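Local coordinates for haloacid dehalogenase-like hydrolase (Salmonella enterica subsp. enterica serovar Typhi, PDB 4EZE), which probably catalyses the magnesium-dependent hydrolysis of O-phosphoserine to serine and phosphate, the last step of L-serine biosynthesis, at residues Asp58-Ala63 / Thr67-Leu72; Asn108-Phe113 / Val252-Arg257; Ala173-Met178 / Thr209-Ala214. All blocks are in the same frame, centred on the assembly; numbering follows the deposited sequence.

Contact 1: Asp58-Ala63 / Thr67-Leu72; sequences DKRYAA and TAYLKL
Residues 58-62 and 67-71 pair as an antiparallel ladder in which Asp58, Arg60 and Ala62 form the hydrogen-bonded pairs with Lys71, Tyr69 and Thr67, while Lys59-Leu70 and Tyr61-Ala68 are the non-hydrogen-bonded ones. The six bonds run from 2.8 Å, for Lys71 N to Asp58 O, to longer values near the turn, where Thr67 N lies 3.2 Å from Ala62 O. On the face that carries Arg60, Tyr69 offers one face of its ring to Arg60 CB, 3.5 Å from Tyr69 CZ, while the guanidinium is turned 71° from the ring. In Tyr69 a first torsion of 59°, with CG between the backbone N and the carbonyl carbon, turns the ring toward the neighbouring strand. Tyr69 CE1 also reaches Ala62 CB, at 4.0 Å. Farther out, the extended chain of Lys71 brings CD over one face of the Arg60 guanidinium, whose edge is taken by Asp58: Arg60 NH2 donates to Asp58 OD2 at 2.7 Å, almost exactly in the guanidinium plane. Arg60 NH1 and Lys71 NZ come within 3.2 Å of each other; the like charges are probably tolerated because Arg60 NH1 salt-bridges Leu317 OXT, to which Tyr69 OH also bonds, and Lys71 NZ hydrogen-bonds Leu317 O. On the face that carries Tyr61 and Leu70, Tyr61 CD1 touches Ala68 CB at 4.1 Å, and Leu70 and Ala68 continue onto helix 34-45. The hairpin thus joins an edge strand to an inner one in a four-stranded antiparallel sheet of order 2-3-1-4, which with helices 34-45 and 81-93 is characteristic of the ferredoxin-like fold.

Contact 2: Asn108-Phe113 / Val252-Arg257; sequences NGIIAF and VDLAAR
Ile110, at the start of the central strand of the haloacid dehalogenase core, meets Leu254 and Ala255 of helix 244-258, a helix that covers one face of the parallel sheet. One methyl group does the work. Ile110 CD1 comes within 3.6 Å of Ala255 CA and 3.7 Å of Ala255 CB, so it rests against the helix backbone itself as well as its side chain, and Ile110 CD1 also reaches Leu254 CG at 4.2 Å. The isoleucine extends to the helix because CG1 lies anti to the carbonyl carbon and the next torsion is nearly straight (chi2 164°), which carries CD1 outward from the strand. The close approach, with the CA atoms of Ile110 and Ala255 7.4 Å apart, is consistent with the small side chain of Ala255. In the Rossmann-like fold of this superfamily, such helices form the crossovers of beta-alpha-beta units; here helix 244-258 lies on the path from strand 220-224 to strand 265-269, with a small two-stranded excursion before it. Its inner side accordingly spans several strands: Leu254 also touches Tyr220 and Phe222, and Ala255 touches Ile265, beside the strand of Ile110. The opposite face of the central strand is served by Ile111, which packs on Ile191 of helix 184-193. All three touching residues are buried and the interface is wholly apolar. Strand 110-113 runs from this packing directly to Asp114, the predicted nucleophile, which with Asp116 and Asp270 binds the sodium ion, and Asp270 itself follows strand 265-269.

Contact 3: Ala173-Met178 / Thr209-Ala214; sequences AVCDRM and TQRLKA
Asp176 and Arg211 form a salt bridge between two helices, with Asp176 OD1 meeting the guanidinium at its edge. The modelled distance of 2.4 Å from Arg211 NH2 to Asp176 OD1 is too short to be taken literally, although the pairing is clear; Arg211 NE adds a weak bond to the same oxygen at 3.2 Å. The carboxylate and guanidinium planes lie 23° apart. The next shell is Cys175, whose SG sits against the arginine's aliphatic part, 3.7 Å from Arg211 CD, and also near the guanidinium plane at its edge. Arg211 reaches across because its CG is anti to the backbone N (chi1 -157°) and the chain runs extended to NE, past the sulfur to the carboxylate. Farther out, Phe208, one turn before Arg211, touches Cys175, Val174 and Met178, while Arg177 is salt-bridged to Glu127 and Glu131 of helix 124-131. Helix 168-176 thus leans on helix 206-216 of the core, with the Cys175 side chain about 9 Å from that of Asp116, the predicted proton donor, consistent with the junction of helical cap and Rossmann-like core near the active site, as in phosphoserine phosphatases of this superfamily.

In the fold
The three contacts sample different parts of one chain. Contact 1 lies about 29 Å from contact 2 and 35 Å from contact 3, centre to centre, in the N-terminal antiparallel sheet; partly buried, it mixes regular backbone bonding with charges gathered about the chain end. Contact 2 is the fully buried one and relies on aliphatic contact alone, joining sheet to helix. Contact 3, like contact 1 only partly buried, joins two helices through a salt bridge whose arginine passes alongside a cysteine sulfur. Contacts 2 and 3 share no element and do not touch, yet their nearest atoms are about 8 Å apart; segments 173-178 and 209-214 both fall between the segments of contact 2 in the sequence.

Contact 1: Asp58-Ala63 / Thr67-Leu72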
loop_
_atom_site.group_PDB
_atom_site.type_symbol
_atom_site.label_atom_id
_atom_site.label_comp_id
_atom_site.label_asym_id
_atom_site.label_seq_id
_atom_site.Cartn_x
_atom_site.Cartn_y
_atom_site.Cartn_z
ATOM N N ASP A 58 14.620 -22.629 -7.145
ATOM C CA ASP A 58 13.679 -23.216 -8.071
ATOM C C ASP A 58 13.032 -22.092 -8.873
ATOM O O ASP A 58 12.460 -21.161 -8.306
ATOM C CB ASP A 58 12.644 -24.049 -7.291
ATOM C CG ASP A 58 12.061 -25.171 -8.116
ATOM O OD1 ASP A 58 12.372 -25.254 -9.324
ATOM O OD2 ASP A 58 11.287 -25.974 -7.555
ATOM N N LYS A 59 13.149 -22.150 -10.192
ATOM C CA LYS A 59 12.504 -21.153 -11.012
ATOM C C LYS A 59 11.122 -21.642 -11.400
ATOM O O LYS A 59 10.954 -22.780 -11.813
ATOM C CB LYS A 59 13.344 -20.792 -12.232
ATOM C CG LYS A 59 13.661 -21.934 -13.161
ATOM C CD LYS A 59 14.529 -21.434 -14.302
ATOM C CE LYS A 59 14.818 -22.548 -15.288
ATOM N NZ LYS A 59 15.598 -22.013 -16.427
ATOM N N ARG A 60 10.139 -20.764 -11.262
ATOM C CA ARG A 60 8.745 -21.158 -11.345
ATOM C C ARG A 60 7.905 -20.106 -12.042
ATOM O O ARG A 60 8.329 -18.970 -12.222
ATOM C CB ARG A 60 8.213 -21.380 -9.937
ATOM C CG ARG A 60 9.020 -22.411 -9.173
ATOM C CD ARG A 60 8.251 -22.917 -7.961
ATOM N NE ARG A 60 8.953 -24.047 -7.357
ATOM C CZ ARG A 60 8.623 -24.626 -6.205
ATOM N NH1 ARG A 60 7.584 -24.189 -5.501
ATOM N NH2 ARG A 60 9.341 -25.650 -5.756
ATOM N N TYR A 61 6.695 -20.473 -12.419
ATOM C CA TYR A 61 5.845 -19.507 -13.067
ATOM C C TYR A 61 4.461 -19.448 -12.445
ATOM O O TYR A 61 3.696 -20.399 -12.516
ATOM C CB TYR A 61 5.754 -19.864 -14.531
ATOM C CG TYR A 61 4.767 -19.047 -15.319
ATOM C CD1 TYR A 61 5.097 -17.774 -15.759
ATOM C CD2 TYR A 61 3.526 -19.569 -15.676
ATOM C CE1 TYR A 61 4.220 -17.036 -16.518
ATOM C CE2 TYR A 61 2.632 -18.833 -16.432
ATOM C CZ TYR A 61 2.982 -17.560 -16.845
ATOM O OH TYR A 61 2.117 -16.794 -17.601
ATOM N N ALA A 62 4.134 -18.327 -11.823
ATOM C CA ALA A 62 2.778 -18.154 -11.316
ATOM C C ALA A 62 1.840 -17.664 -12.423
ATOM O O ALA A 62 1.745 -16.465 -12.665
ATOM C CB ALA A 62 2.765 -17.194 -10.145
ATOM N N ALA A 63 1.132 -18.597 -13.069
ATOM C CA ALA A 63 0.255 -18.286 -14.215
ATOM C C ALA A 63 -0.785 -17.224 -13.906
ATOM O O ALA A 63 -1.131 -16.419 -14.760
ATOM C CB ALA A 63 -0.441 -19.556 -14.716
ATOM N N THR A 67 3.674 -14.241 -13.945
ATOM C CA THR A 67 4.942 -13.797 -13.402
ATOM C C THR A 67 5.840 -14.986 -13.176
ATOM O O THR A 67 5.537 -15.846 -12.355
ATOM C CB THR A 67 4.731 -13.104 -12.042
ATOM O OG1 THR A 67 3.896 -11.961 -12.217
ATOM C CG2 THR A 67 6.047 -12.652 -11.459
ATOM N N ALA A 68 6.948 -15.040 -13.902
ATOM C CA ALA A 68 7.967 -16.037 -13.629
ATOM C C ALA A 68 8.853 -15.498 -12.509
ATOM O O ALA A 68 9.275 -14.351 -12.565
ATOM C CB ALA A 68 8.781 -16.299 -14.879
ATOM N N TYR A 69 9.113 -16.308 -11.489
ATOM C CA TYR A 69 9.972 -15.889 -10.385
ATOM C C TYR A 69 11.007 -16.935 -9.980
ATOM O O TYR A 69 10.957 -18.085 -10.409
ATOM C CB TYR A 69 9.133 -15.560 -9.162
ATOM C CG TYR A 69 8.321 -16.732 -8.715
ATOM C CD1 TYR A 69 7.193 -17.111 -9.432
ATOM C CD2 TYR A 69 8.679 -17.469 -7.591
ATOM C CE1 TYR A 69 6.430 -18.185 -9.035
ATOM C CE2 TYR A 69 7.923 -18.554 -7.182
ATOM C CZ TYR A 69 6.803 -18.914 -7.919
ATOM O OH TYR A 69 6.033 -19.993 -7.556
ATOM N N LEU A 70 11.935 -16.520 -9.123
ATOM C CA LEU A 70 12.955 -17.404 -8.579
ATOM C C LEU A 70 12.657 -17.640 -7.108
ATOM O O LEU A 70 12.476 -16.698 -6.353
ATOM C CB LEU A 70 14.349 -16.789 -8.720
ATOM C CG LEU A 70 15.495 -17.700 -8.266
ATOM C CD1 LEU A 70 15.692 -18.886 -9.206
ATOM C CD2 LEU A 70 16.767 -16.888 -8.167
ATOM N N LYS A 71 12.578 -18.899 -6.698
ATOM C CA LYS A 71 12.274 -19.186 -5.304
ATOM C C LYS A 71 13.517 -19.752 -4.609
ATOM O O LYS A 71 14.182 -20.627 -5.128
ATOM C CB LYS A 71 11.083 -20.141 -5.192
ATOM C CG LYS A 71 10.737 -20.536 -3.757
ATOM C CD LYS A 71 9.543 -21.480 -3.740
ATOM C CE LYS A 71 9.305 -22.116 -2.376
ATOM N NZ LYS A 71 8.306 -23.218 -2.539
ATOM N N LEU A 72 13.845 -19.226 -3.447
ATOM C CA LEU A 72 15.053 -19.662 -2.784
ATOM C C LEU A 72 14.660 -20.160 -1.415
ATOM O O LEU A 72 13.957 -19.462 -0.678
ATOM C CB LEU A 72 16.065 -18.511 -2.654
ATOM C CG LEU A 72 17.111 -18.733 -1.551
ATOM C CD1 LEU A 72 18.039 -19.882 -1.929
ATOM C CD2 LEU A 72 17.922 -17.481 -1.252
#

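Contact 2: Asn108-Phe113 / Val252-Arg257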
loop_
_atom_site.group_PDB
_atom_site.type_symbol
_atom_site.label_atom_id
_atom_site.label_comp_id
_atom_site.label_asym_id
_atom_site.label_seq_id
_atom_site.Cartn_x
_atom_site.Cartn_y
_atom_site.Cartn_z
ATOM N N ASN A 108 -7.228 -15.837 5.254
ATOM C CA ASN A 108 -8.608 -15.432 5.593
ATOM C C ASN A 108 -8.627 -14.176 6.425
ATOM O O ASN A 108 -9.289 -14.115 7.461
ATOM C CB ASN A 108 -9.350 -16.554 6.327
ATOM C CG ASN A 108 -9.289 -17.868 5.576
ATOM O OD1 ASN A 108 -8.645 -18.823 6.022
ATOM N ND2 ASN A 108 -9.928 -17.915 4.415
ATOM N N GLY A 109 -7.883 -13.169 5.974
ATOM C CA GLY A 109 -7.711 -11.960 6.761
ATOM C C GLY A 109 -8.250 -10.721 6.090
ATOM O O GLY A 109 -9.242 -10.767 5.347
ATOM N N ILE A 110 -7.585 -9.605 6.369
ATOM C CA ILE A 110 -7.908 -8.341 5.747
ATOM C C ILE A 110 -6.702 -7.845 4.965
ATOM O O ILE A 110 -5.576 -7.998 5.400
ATOM C CB ILE A 110 -8.177 -7.251 6.785
ATOM C CG1 ILE A 110 -9.160 -7.735 7.833
ATOM C CG2 ILE A 110 -8.701 -5.999 6.092
ATOM C CD1 ILE A 110 -9.161 -6.875 9.077
ATOM N N ILE A 111 -6.944 -7.218 3.827
ATOM C CA ILE A 111 -5.898 -6.459 3.186
ATOM C C ILE A 111 -6.420 -5.055 3.099
ATOM O O ILE A 111 -7.423 -4.825 2.418
ATOM C CB ILE A 111 -5.612 -6.972 1.771
ATOM C CG1 ILE A 111 -5.377 -8.474 1.785
ATOM C CG2 ILE A 111 -4.376 -6.304 1.189
ATOM C CD1 ILE A 111 -4.491 -8.930 0.648
ATOM N N ALA A 112 -5.765 -4.130 3.807
ATOM C CA ALA A 112 -6.134 -2.716 3.789
ATOM C C ALA A 112 -5.197 -1.947 2.846
ATOM O O ALA A 112 -3.984 -2.209 2.813
ATOM C CB ALA A 112 -6.034 -2.131 5.193
ATOM N N PHE A 113 -5.754 -0.993 2.104
ATOM C CA PHE A 113 -4.959 -0.101 1.235
ATOM C C PHE A 113 -5.160 1.367 1.591
ATOM O O PHE A 113 -6.283 1.810 1.749
ATOM C CB PHE A 113 -5.404 -0.239 -0.209
ATOM C CG PHE A 113 -5.170 -1.590 -0.808
ATOM C CD1 PHE A 113 -3.971 -1.877 -1.442
ATOM C CD2 PHE A 113 -6.166 -2.556 -0.772
ATOM C CE1 PHE A 113 -3.762 -3.114 -2.021
ATOM C CE2 PHE A 113 -5.967 -3.794 -1.346
ATOM C CZ PHE A 113 -4.760 -4.074 -1.981
ATOM N N VAL A 252 -7.458 -1.718 13.513
ATOM C CA VAL A 252 -7.609 -2.517 14.711
ATOM C C VAL A 252 -9.080 -2.837 14.938
ATOM O O VAL A 252 -9.464 -4.007 15.125
ATOM C CB VAL A 252 -7.070 -1.767 15.939
ATOM C CG1 VAL A 252 -7.414 -2.516 17.223
ATOM C CG2 VAL A 252 -5.574 -1.604 15.813
ATOM N N ASP A 253 -9.901 -1.792 14.906
ATOM C CA ASP A 253 -11.337 -1.947 15.168
ATOM C C ASP A 253 -11.996 -2.846 14.123
ATOM O O ASP A 253 -12.915 -3.603 14.445
ATOM C CB ASP A 253 -12.065 -0.583 15.303
ATOM C CG ASP A 253 -11.479 0.321 16.431
ATOM O OD1 ASP A 253 -10.614 -0.133 17.214
ATOM O OD2 ASP A 253 -11.880 1.506 16.541
ATOM N N LEU A 254 -11.520 -2.801 12.881
ATOM C CA LEU A 254 -12.146 -3.603 11.822
ATOM C C LEU A 254 -11.763 -5.047 12.007
ATOM O O LEU A 254 -12.560 -5.957 11.774
ATOM C CB LEU A 254 -11.661 -3.191 10.460
ATOM C CG LEU A 254 -12.220 -3.998 9.287
ATOM C CD1 LEU A 254 -13.740 -3.949 9.248
ATOM C CD2 LEU A 254 -11.678 -3.415 7.988
ATOM N N ALA A 255 -10.518 -5.260 12.408
ATOM C CA ALA A 255 -10.058 -6.603 12.581
ATOM C C ALA A 255 -10.800 -7.175 13.786
ATOM O O ALA A 255 -11.212 -8.320 13.756
ATOM C CB ALA A 255 -8.554 -6.644 12.762
ATOM N N ALA A 256 -11.010 -6.368 14.822
ATOM C CA ALA A 256 -11.768 -6.825 16.001
ATOM C C ALA A 256 -13.139 -7.254 15.561
ATOM O O ALA A 256 -13.606 -8.326 15.917
ATOM C CB ALA A 256 -11.927 -5.705 17.027
ATOM N N ARG A 257 -13.804 -6.389 14.810
ATOM C CA ARG A 257 -15.149 -6.695 14.401
ATOM C C ARG A 257 -15.165 -7.998 13.609
ATOM O O ARG A 257 -16.015 -8.845 13.841
ATOM C CB ARG A 257 -15.813 -5.543 13.630
ATOM C CG ARG A 257 -16.634 -6.011 12.423
ATOM C CD ARG A 257 -18.064 -5.474 12.367
ATOM N NE ARG A 257 -18.223 -4.158 12.987
ATOM C CZ ARG A 257 -18.452 -3.025 12.324
ATOM N NH1 ARG A 257 -18.552 -3.026 10.998
ATOM N NH2 ARG A 257 -18.589 -1.881 12.988
#

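Contact 3: Ala173-Met178 / Thr209-Ala214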
loop_
_atom_site.group_PDB
_atom_site.type_symbol
_atom_site.label_atom_id
_atom_site.label_comp_id
_atom_site.label_asym_id
_atom_site.label_seq_id
_atom_site.Cartn_x
_atom_site.Cartn_y
_atom_site.Cartn_z
ATOM N N ALA A 173 -16.002 14.131 -11.376
ATOM C CA ALA A 173 -15.207 14.109 -12.587
ATOM C C ALA A 173 -13.747 13.864 -12.267
ATOM O O ALA A 173 -13.077 13.116 -12.959
ATOM C CB ALA A 173 -15.366 15.402 -13.340
ATOM N N VAL A 174 -13.256 14.506 -11.219
ATOM C CA VAL A 174 -11.875 14.326 -10.809
ATOM C C VAL A 174 -11.646 12.893 -10.373
ATOM O O VAL A 174 -10.635 12.286 -10.695
ATOM C CB VAL A 174 -11.503 15.273 -9.673
ATOM C CG1 VAL A 174 -10.111 14.975 -9.177
ATOM C CG2 VAL A 174 -11.595 16.702 -10.139
ATOM N N CYS A 175 -12.608 12.354 -9.644
ATOM C CA CYS A 175 -12.539 10.984 -9.176
ATOM C C CYS A 175 -12.530 10.023 -10.350
ATOM O O CYS A 175 -11.822 9.030 -10.345
ATOM C CB CYS A 175 -13.720 10.676 -8.267
ATOM S SG CYS A 175 -13.644 9.061 -7.524
ATOM N N ASP A 176 -13.323 10.338 -11.361
ATOM C CA ASP A 176 -13.450 9.497 -12.540
ATOM C C ASP A 176 -12.147 9.343 -13.311
ATOM O O ASP A 176 -11.889 8.298 -13.882
ATOM C CB ASP A 176 -14.573 9.992 -13.445
ATOM C CG ASP A 176 -15.941 9.590 -12.941
ATOM O OD1 ASP A 176 -16.021 8.994 -11.851
ATOM O OD2 ASP A 176 -16.938 9.865 -13.634
ATOM N N ARG A 177 -11.346 10.394 -13.364
ATOM C CA ARG A 177 -10.087 10.328 -14.097
ATOM C C ARG A 177 -8.891 9.785 -13.290
ATOM O O ARG A 177 -7.777 9.715 -13.794
ATOM C CB ARG A 177 -9.763 11.661 -14.769
ATOM C CG ARG A 177 -9.431 12.787 -13.839
ATOM C CD ARG A 177 -8.852 13.935 -14.624
ATOM N NE ARG A 177 -8.060 14.818 -13.784
ATOM C CZ ARG A 177 -8.490 15.984 -13.324
ATOM N NH1 ARG A 177 -9.703 16.408 -13.640
ATOM N NH2 ARG A 177 -7.704 16.725 -12.560
ATOM N N MET A 178 -9.128 9.418 -12.036
ATOM C CA MET A 178 -8.096 8.812 -11.204
ATOM C C MET A 178 -7.763 7.430 -11.748
ATOM O O MET A 178 -8.633 6.760 -12.287
ATOM C CB MET A 178 -8.573 8.693 -9.759
ATOM C CG MET A 178 -8.742 10.013 -9.045
ATOM S SD MET A 178 -7.372 11.136 -9.341
ATOM C CE MET A 178 -7.494 12.177 -7.905
ATOM N N THR A 209 -13.418 8.017 -1.621
ATOM C CA THR A 209 -13.252 6.714 -1.008
ATOM C C THR A 209 -14.428 5.787 -1.227
ATOM O O THR A 209 -14.257 4.637 -1.599
ATOM C CB THR A 209 -13.053 6.866 0.498
ATOM O OG1 THR A 209 -11.866 7.617 0.741
ATOM C CG2 THR A 209 -12.924 5.522 1.154
ATOM N N GLN A 210 -15.629 6.300 -1.017
ATOM C CA GLN A 210 -16.824 5.502 -1.218
ATOM C C GLN A 210 -17.008 5.142 -2.678
ATOM O O GLN A 210 -17.387 4.033 -3.011
ATOM C CB GLN A 210 -18.053 6.206 -0.652
ATOM C CG GLN A 210 -17.997 6.389 0.847
ATOM C CD GLN A 210 -17.598 5.127 1.575
ATOM O OE1 GLN A 210 -18.049 4.041 1.243
ATOM N NE2 GLN A 210 -16.751 5.268 2.575
ATOM N N ARG A 211 -16.728 6.101 -3.548
ATOM C CA ARG A 211 -16.869 5.900 -4.975
ATOM C C ARG A 211 -15.918 4.810 -5.454
ATOM O O ARG A 211 -16.287 3.953 -6.246
ATOM C CB ARG A 211 -16.596 7.216 -5.691
ATOM C CG ARG A 211 -17.201 7.333 -7.066
ATOM C CD ARG A 211 -17.305 8.791 -7.473
ATOM N NE ARG A 211 -17.286 8.954 -8.918
ATOM C CZ ARG A 211 -18.368 9.095 -9.668
ATOM N NH1 ARG A 211 -19.564 9.096 -9.107
ATOM N NH2 ARG A 211 -18.249 9.234 -10.978
ATOM N N LEU A 212 -14.695 4.836 -4.947
ATOM C CA LEU A 212 -13.724 3.807 -5.267
ATOM C C LEU A 212 -14.174 2.470 -4.715
ATOM O O LEU A 212 -14.052 1.445 -5.370
ATOM C CB LEU A 212 -12.357 4.165 -4.705
ATOM C CG LEU A 212 -11.655 5.305 -5.418
ATOM C CD1 LEU A 212 -10.424 5.721 -4.664
ATOM C CD2 LEU A 212 -11.312 4.886 -6.822
ATOM N N LYS A 213 -14.704 2.478 -3.501
ATOM C CA LYS A 213 -15.178 1.238 -2.920
ATOM C C LYS A 213 -16.245 0.621 -3.810
ATOM O O LYS A 213 -16.132 -0.531 -4.225
ATOM C CB LYS A 213 -15.774 1.446 -1.550
ATOM C CG LYS A 213 -16.654 0.281 -1.185
ATOM C CD LYS A 213 -17.288 0.448 0.179
ATOM C CE LYS A 213 -18.473 -0.492 0.302
ATOM N NZ LYS A 213 -18.783 -0.758 1.727
ATOM N N ALA A 214 -17.297 1.387 -4.083
ATOM C CA ALA A 214 -18.409 0.854 -4.856
ATOM C C ALA A 214 -17.905 0.465 -6.240
ATOM O O ALA A 214 -18.184 -0.629 -6.719
ATOM C CB ALA A 214 -19.571 1.843 -4.916
#